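Long-range contacts in cadherin-23 (Mus musculus, PDB 5UZ8), which probably serves as a calcium-dependent adhesion protein in hearing, its chain of extracellular cadherin repeats stiffened by calcium ions bound between successive repeats: residues V79-F84 against Y103-D108; L258-E263 against V295-G300. All coordinates share one frame; numbering follows the deposited sequence.

The two contacts illustrate how a cadherin reuses one antiparallel strand pairing in successive repeats. Contact 1 lies in the first cadherin domain of the chain and contact 2 in the third, with a whole repeat between them; their centres are 80 Å apart and their nearest atoms about 58 Å, on opposite sides of the chain's centre. They share no sheet. Contact 1 joins strands 81-89 and 97-107, the hairpin in the middle of its mixed sheet, whereas contact 2 joins strand 290-298 to the outermost strand 259-263. Each ends beside a calcium ion at a different linker, so the sheets and the metal-bound joints together build one elongated rod.

Contact 1 of 2, residues V79-F84 against Y103-D108; sequences VHWLNF and YLEIVD. With CA (calcium ion), chain J.
Trp81, Leu82 and Asn83 pair with Glu105, Leu104 and Tyr103 as neighbouring antiparallel strands, whose axes come within 4.7 Å of each other and run at 171°. Leu82 and Leu104 form the hydrogen-bonded pair, exchanging two N-H...O bonds, and a third runs from Ile106 N to His80 O. That carbonyl of His80 also receives a water, which in turn donates to Ile106 O, so His80 O is held by two donors, and the water bridges it to Ile106 O just before strand 81-89 begins.

On the face bearing Trp81, the indole lies flat over the opposite strand. Its CG is anti to the carbonyl carbon (chi1 -70°), and the six-membered ring reaches Glu105, whose CA sits 3.9 Å from the ring centroid in a CH-pi contact. The Glu105 side chain, extended beyond CG, runs alongside in the same direction: its CB is 3.5 Å from Trp81 CZ3, and its carboxylate plane is only 16° from that of the ring. Trp81 CZ3 also meets Tyr103 CB at 4.0 Å.

The other face is apolar and buried. Leu82 CD1 touches Ile106 CD1 at 3.9 Å, the two side chains crossing at a slant, while Phe84 brings CE1 to within 3.8 Å of Leu104 CD1, a methyl at the edge of the ring and in its plane. Val58 of strand 58-60 covers Leu82, Phe84 and Leu104, closing the core between two sheets.

Beyond the last pairing, Asp108 OD1 binds a calcium ion at 2.2 Å, together with Glu21, Glu77, Ile109, Asp111 and Asp144. A central hairpin of a Greek-key cadherin sandwich thus runs out directly into the calcium-binding linker between two repeats.

Contact 2 of 2, residues L258-E263 against V295-G300; sequences LTYSLE and VVATDG. With CA (calcium ion), chain E.
Thr259 and Ser261 each exchange two backbone hydrogen bonds with the opposite strand, Thr259 with Thr298 and Ser261 with Val296, at 149° between the strand axes. The straightest, from Val296 N to Ser261 O, has an N-H...O angle of 172° and a length of 2.8 Å. Between these pairs, CA-H...O contacts add to the ladder, among them Tyr260 CA to Val296 O at 3.2 Å.

Two waters bridge the strands on the face that carries Thr259, Ser261 and Thr298. One molecule donates to Thr259 O and is also hydrogen-bonded to Ser261 OG and Thr298 OG1, tying three polar groups from both strands together. A second links Thr259 OG1 with Thr298 O. The serine hydroxyl lies between its own N and carbonyl carbon (chi1 57°), which brings OG to 3.4 Å from Val296 CB.

This pairing forms one margin of a mixed sheet in the cadherin sandwich, with strand 259-263 outermost and strand 306-316 on the far side of strand 290-298.

Apolar contacts occupy the reverse face. Tyr260 CE1 comes within 4.0 Å of Ala297 CB, while the phenol OH is hydrogen-bonded to Ala247 N. Leu262 lies side by side with Val295, CD2 to CG2 at 3.9 Å, and Phe270 and Val272 cover it from strand 270-272.

Metal binding starts where the pairing stops. Leu258 CD2 rests 3.9 Å from Asp299 CB, and Asp299 OD2 binds a calcium ion completed by Asn217, Cys219, Asp249, Asp251 and Asn255. The other carboxylate oxygen, OD1, accepts hydrogen bonds from Gly301 N and Leu305 N, which should restrict rotation of the metal-binding group.

Contact 1 of 2, residues V79-F84 against Y103-D108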
loop_
_atom_site.group_PDB
_atom_site.type_symbol
_atom_site.label_atom_id
_atom_site.label_comp_id
_atom_site.label_asym_id
_atom_site.label_seq_id
_atom_site.Cartn_x
_atom_site.Cartn_y
_atom_site.Cartn_z
ATOM N N VAL A 79 11.501 16.236 -22.738
ATOM C CA VAL A 79 11.678 17.499 -23.460
ATOM C C VAL A 79 10.563 18.486 -23.119
ATOM O O VAL A 79 9.400 18.162 -23.276
ATOM C CB VAL A 79 11.627 17.231 -24.974
ATOM C CG1 VAL A 79 11.675 18.521 -25.788
ATOM C CG2 VAL A 79 12.720 16.242 -25.381
ATOM N N HIS A 80 10.940 19.692 -22.686
ATOM C CA HIS A 80 9.957 20.762 -22.425
ATOM C C HIS A 80 9.788 21.757 -23.570
ATOM O O HIS A 80 8.739 22.386 -23.671
ATOM C CB HIS A 80 10.284 21.494 -21.111
ATOM C CG HIS A 80 10.106 20.656 -19.878
ATOM N ND1 HIS A 80 10.492 21.084 -18.625
ATOM C CD2 HIS A 80 9.575 19.421 -19.710
ATOM C CE1 HIS A 80 10.210 20.143 -17.737
ATOM N NE2 HIS A 80 9.676 19.111 -18.373
ATOM N N TRP A 81 10.809 21.920 -24.419
ATOM C CA TRP A 81 10.777 22.880 -25.516
ATOM C C TRP A 81 11.386 22.264 -26.782
ATOM O O TRP A 81 12.433 21.638 -26.719
ATOM C CB TRP A 81 11.564 24.148 -25.126
ATOM C CG TRP A 81 10.848 24.928 -24.064
ATOM C CD1 TRP A 81 10.987 24.792 -22.737
ATOM C CD2 TRP A 81 9.848 25.932 -24.272
ATOM N NE1 TRP A 81 10.125 25.660 -22.061
ATOM C CE2 TRP A 81 9.416 26.368 -22.997
ATOM C CE3 TRP A 81 9.288 26.526 -25.417
ATOM C CZ2 TRP A 81 8.449 27.355 -22.833
ATOM C CZ3 TRP A 81 8.310 27.522 -25.252
ATOM C CH2 TRP A 81 7.905 27.920 -23.974
ATOM N N LEU A 82 10.706 22.405 -27.909
ATOM C CA LEU A 82 11.305 22.095 -29.209
ATOM C C LEU A 82 11.588 23.430 -29.887
ATOM O O LEU A 82 10.655 24.100 -30.339
ATOM C CB LEU A 82 10.373 21.265 -30.076
ATOM C CG LEU A 82 10.070 19.867 -29.547
ATOM C CD1 LEU A 82 8.997 19.178 -30.374
ATOM C CD2 LEU A 82 11.349 19.057 -29.453
ATOM N N ASN A 83 12.864 23.806 -29.948
ATOM C CA ASN A 83 13.260 25.068 -30.565
ATOM C C ASN A 83 13.979 24.804 -31.889
ATOM O O ASN A 83 14.696 23.801 -32.055
ATOM C CB ASN A 83 14.134 25.879 -29.598
ATOM C CG ASN A 83 13.454 26.105 -28.259
ATOM O OD1 ASN A 83 12.220 26.166 -28.178
ATOM N ND2 ASN A 83 14.233 26.168 -27.197
ATOM N N PHE A 84 13.783 25.718 -32.840
ATOM C CA PHE A 84 14.438 25.642 -34.118
ATOM C C PHE A 84 14.316 26.984 -34.830
ATOM O O PHE A 84 13.676 27.914 -34.334
ATOM C CB PHE A 84 13.885 24.491 -34.983
ATOM C CG PHE A 84 12.417 24.538 -35.193
ATOM C CD1 PHE A 84 11.544 24.043 -34.216
ATOM C CD2 PHE A 84 11.880 25.081 -36.354
ATOM C CE1 PHE A 84 10.183 24.056 -34.420
ATOM C CE2 PHE A 84 10.500 25.110 -36.550
ATOM C CZ PHE A 84 9.656 24.595 -35.581
ATOM N N TYR A 103 9.679 28.578 -31.050
ATOM C CA TYR A 103 9.719 27.971 -29.713
ATOM C C TYR A 103 8.401 27.196 -29.505
ATOM O O TYR A 103 7.350 27.809 -29.288
ATOM C CB TYR A 103 9.892 29.030 -28.624
ATOM C CG TYR A 103 11.091 29.957 -28.786
ATOM C CD1 TYR A 103 12.383 29.528 -28.510
ATOM C CD2 TYR A 103 10.926 31.275 -29.191
ATOM C CE1 TYR A 103 13.481 30.372 -28.645
ATOM C CE2 TYR A 103 12.013 32.118 -29.356
ATOM C CZ TYR A 103 13.280 31.672 -29.081
ATOM O OH TYR A 103 14.335 32.545 -29.200
ATOM N N LEU A 104 8.468 25.865 -29.565
ATOM C CA LEU A 104 7.295 25.053 -29.307
ATOM C C LEU A 104 7.288 24.604 -27.855
ATOM O O LEU A 104 8.223 23.937 -27.386
ATOM C CB LEU A 104 7.211 23.843 -30.252
ATOM C CG LEU A 104 7.217 24.142 -31.736
ATOM C CD1 LEU A 104 7.200 22.817 -32.508
ATOM C CD2 LEU A 104 6.067 25.043 -32.133
ATOM N N GLU A 105 6.231 24.985 -27.154
ATOM C CA GLU A 105 6.086 24.766 -25.718
ATOM C C GLU A 105 5.386 23.428 -25.520
ATOM O O GLU A 105 4.217 23.279 -25.855
ATOM C CB GLU A 105 5.248 25.894 -25.123
ATOM C CG GLU A 105 4.994 25.844 -23.617
ATOM C CD GLU A 105 4.302 27.107 -23.116
ATOM O OE1 GLU A 105 3.834 27.926 -23.929
ATOM O OE2 GLU A 105 4.241 27.304 -21.907
ATOM N N ILE A 106 6.113 22.444 -25.018
ATOM C CA ILE A 106 5.523 21.118 -24.841
ATOM C C ILE A 106 4.615 21.129 -23.601
ATOM O O ILE A 106 4.975 21.676 -22.556
ATOM C CB ILE A 106 6.603 20.016 -24.784
ATOM C CG1 ILE A 106 7.549 20.095 -25.986
ATOM C CG2 ILE A 106 5.969 18.640 -24.751
ATOM C CD1 ILE A 106 6.822 20.207 -27.312
ATOM N N VAL A 107 3.441 20.510 -23.723
ATOM C CA VAL A 107 2.428 20.512 -22.665
ATOM C C VAL A 107 2.339 19.104 -22.099
ATOM O O VAL A 107 2.195 18.129 -22.848
ATOM C CB VAL A 107 1.073 20.905 -23.231
ATOM C CG1 VAL A 107 -0.015 20.843 -22.167
ATOM C CG2 VAL A 107 1.161 22.304 -23.826
ATOM N N ASP A 108 2.451 19.009 -20.780
ATOM C CA ASP A 108 2.351 17.737 -20.070
ATOM C C ASP A 108 0.930 17.194 -20.192
ATOM O O ASP A 108 -0.055 17.932 -19.994
ATOM C CB ASP A 108 2.686 18.002 -18.592
ATOM C CG ASP A 108 2.678 16.763 -17.709
ATOM O OD1 ASP A 108 3.093 15.659 -18.156
ATOM O OD2 ASP A 108 2.326 16.935 -16.506
HETATM CA CA CA J . 3.329 13.521 -18.769
HETATM O O HOH W 1 6.915 23.418 -21.750
#

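Contact 2 of 2, residues L258-E263 against V295-G300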
loop_
_atom_site.group_PDB
_atom_site.type_symbol
_atom_site.label_atom_id
_atom_site.label_comp_id
_atom_site.label_asym_id
_atom_site.label_seq_id
_atom_site.Cartn_x
_atom_site.Cartn_y
_atom_site.Cartn_z
ATOM N N LEU A 258 -0.622 -24.965 29.101
ATOM C CA LEU A 258 -1.208 -24.992 30.442
ATOM C C LEU A 258 -0.606 -26.058 31.316
ATOM O O LEU A 258 -0.332 -27.178 30.850
ATOM C CB LEU A 258 -2.712 -25.251 30.342
ATOM C CG LEU A 258 -3.507 -24.257 29.512
ATOM C CD1 LEU A 258 -4.978 -24.657 29.415
ATOM C CD2 LEU A 258 -3.360 -22.859 30.082
ATOM N N THR A 259 -0.420 -25.728 32.585
ATOM C CA THR A 259 -0.004 -26.704 33.552
ATOM C C THR A 259 -1.031 -26.710 34.685
ATOM O O THR A 259 -1.516 -25.649 35.114
ATOM C CB THR A 259 1.432 -26.455 34.051
ATOM O OG1 THR A 259 1.564 -25.123 34.493
ATOM C CG2 THR A 259 2.423 -26.623 32.933
ATOM N N TYR A 260 -1.368 -27.904 35.164
ATOM C CA TYR A 260 -2.397 -28.095 36.210
ATOM C C TYR A 260 -1.790 -28.325 37.584
ATOM O O TYR A 260 -0.749 -28.960 37.727
ATOM C CB TYR A 260 -3.270 -29.295 35.872
ATOM C CG TYR A 260 -3.981 -29.117 34.572
ATOM C CD1 TYR A 260 -5.187 -28.427 34.506
ATOM C CD2 TYR A 260 -3.429 -29.587 33.386
ATOM C CE1 TYR A 260 -5.835 -28.255 33.287
ATOM C CE2 TYR A 260 -4.063 -29.390 32.165
ATOM C CZ TYR A 260 -5.267 -28.719 32.126
ATOM O OH TYR A 260 -5.911 -28.512 30.907
ATOM N N SER A 261 -2.463 -27.819 38.606
ATOM C CA SER A 261 -2.077 -28.058 39.972
ATOM C C SER A 261 -3.356 -28.131 40.801
ATOM O O SER A 261 -4.451 -27.779 40.307
ATOM C CB SER A 261 -1.149 -26.952 40.471
ATOM O OG SER A 261 -1.770 -25.678 40.346
ATOM N N LEU A 262 -3.217 -28.641 42.015
ATOM C CA LEU A 262 -4.289 -28.649 43.009
ATOM C C LEU A 262 -3.963 -27.735 44.185
ATOM O O LEU A 262 -2.793 -27.596 44.582
ATOM C CB LEU A 262 -4.481 -30.046 43.580
ATOM C CG LEU A 262 -4.793 -31.112 42.550
ATOM C CD1 LEU A 262 -4.943 -32.481 43.206
ATOM C CD2 LEU A 262 -6.037 -30.744 41.754
ATOM N N GLU A 263 -5.021 -27.185 44.771
ATOM C CA GLU A 263 -4.934 -26.299 45.944
ATOM C C GLU A 263 -6.010 -26.642 46.952
ATOM O O GLU A 263 -6.998 -27.334 46.642
ATOM C CB GLU A 263 -5.080 -24.826 45.515
ATOM C CG GLU A 263 -3.804 -24.188 45.040
ATOM C CD GLU A 263 -4.008 -22.751 44.566
ATOM O OE1 GLU A 263 -5.094 -22.171 44.799
ATOM O OE2 GLU A 263 -3.087 -22.212 43.947
ATOM N N VAL A 295 -8.868 -26.825 41.511
ATOM C CA VAL A 295 -8.002 -27.231 40.390
ATOM C C VAL A 295 -7.586 -25.939 39.708
ATOM O O VAL A 295 -8.438 -25.091 39.415
ATOM C CB VAL A 295 -8.745 -28.136 39.402
ATOM C CG1 VAL A 295 -7.835 -28.609 38.277
ATOM C CG2 VAL A 295 -9.319 -29.348 40.122
ATOM N N VAL A 296 -6.294 -25.784 39.468
ATOM C CA VAL A 296 -5.748 -24.564 38.890
ATOM C C VAL A 296 -5.100 -24.924 37.563
ATOM O O VAL A 296 -4.382 -25.915 37.496
ATOM C CB VAL A 296 -4.659 -23.980 39.796
ATOM C CG1 VAL A 296 -4.144 -22.638 39.279
ATOM C CG2 VAL A 296 -5.140 -23.872 41.225
ATOM N N ALA A 297 -5.348 -24.109 36.525
ATOM C CA ALA A 297 -4.643 -24.207 35.246
ATOM C C ALA A 297 -3.870 -22.912 35.092
ATOM O O ALA A 297 -4.445 -21.856 35.271
ATOM C CB ALA A 297 -5.619 -24.372 34.086
ATOM N N THR A 298 -2.572 -23.005 34.830
ATOM C CA THR A 298 -1.716 -21.822 34.710
ATOM C C THR A 298 -1.055 -21.857 33.332
ATOM O O THR A 298 -0.518 -22.897 32.928
ATOM C CB THR A 298 -0.637 -21.844 35.812
ATOM O OG1 THR A 298 -1.269 -21.902 37.098
ATOM C CG2 THR A 298 0.261 -20.649 35.762
ATOM N N ASP A 299 -1.060 -20.721 32.628
ATOM C CA ASP A 299 -0.432 -20.668 31.328
ATOM C C ASP A 299 1.072 -20.400 31.454
ATOM O O ASP A 299 1.616 -20.256 32.577
ATOM C CB ASP A 299 -1.159 -19.710 30.367
ATOM C CG ASP A 299 -1.041 -18.234 30.745
ATOM O OD1 ASP A 299 -0.072 -17.809 31.417
ATOM O OD2 ASP A 299 -1.941 -17.477 30.311
ATOM N N GLY A 300 1.744 -20.384 30.304
ATOM C CA GLY A 300 3.179 -20.157 30.237
ATOM C C GLY A 300 3.602 -18.746 29.936
ATOM O O GLY A 300 4.759 -18.517 29.527
HETATM CA CA CA E . -2.967 -17.146 28.227
HETATM O O HOH W 2 -1.396 -24.612 37.816
HETATM O O HOH W 3 2.539 -23.159 32.997
#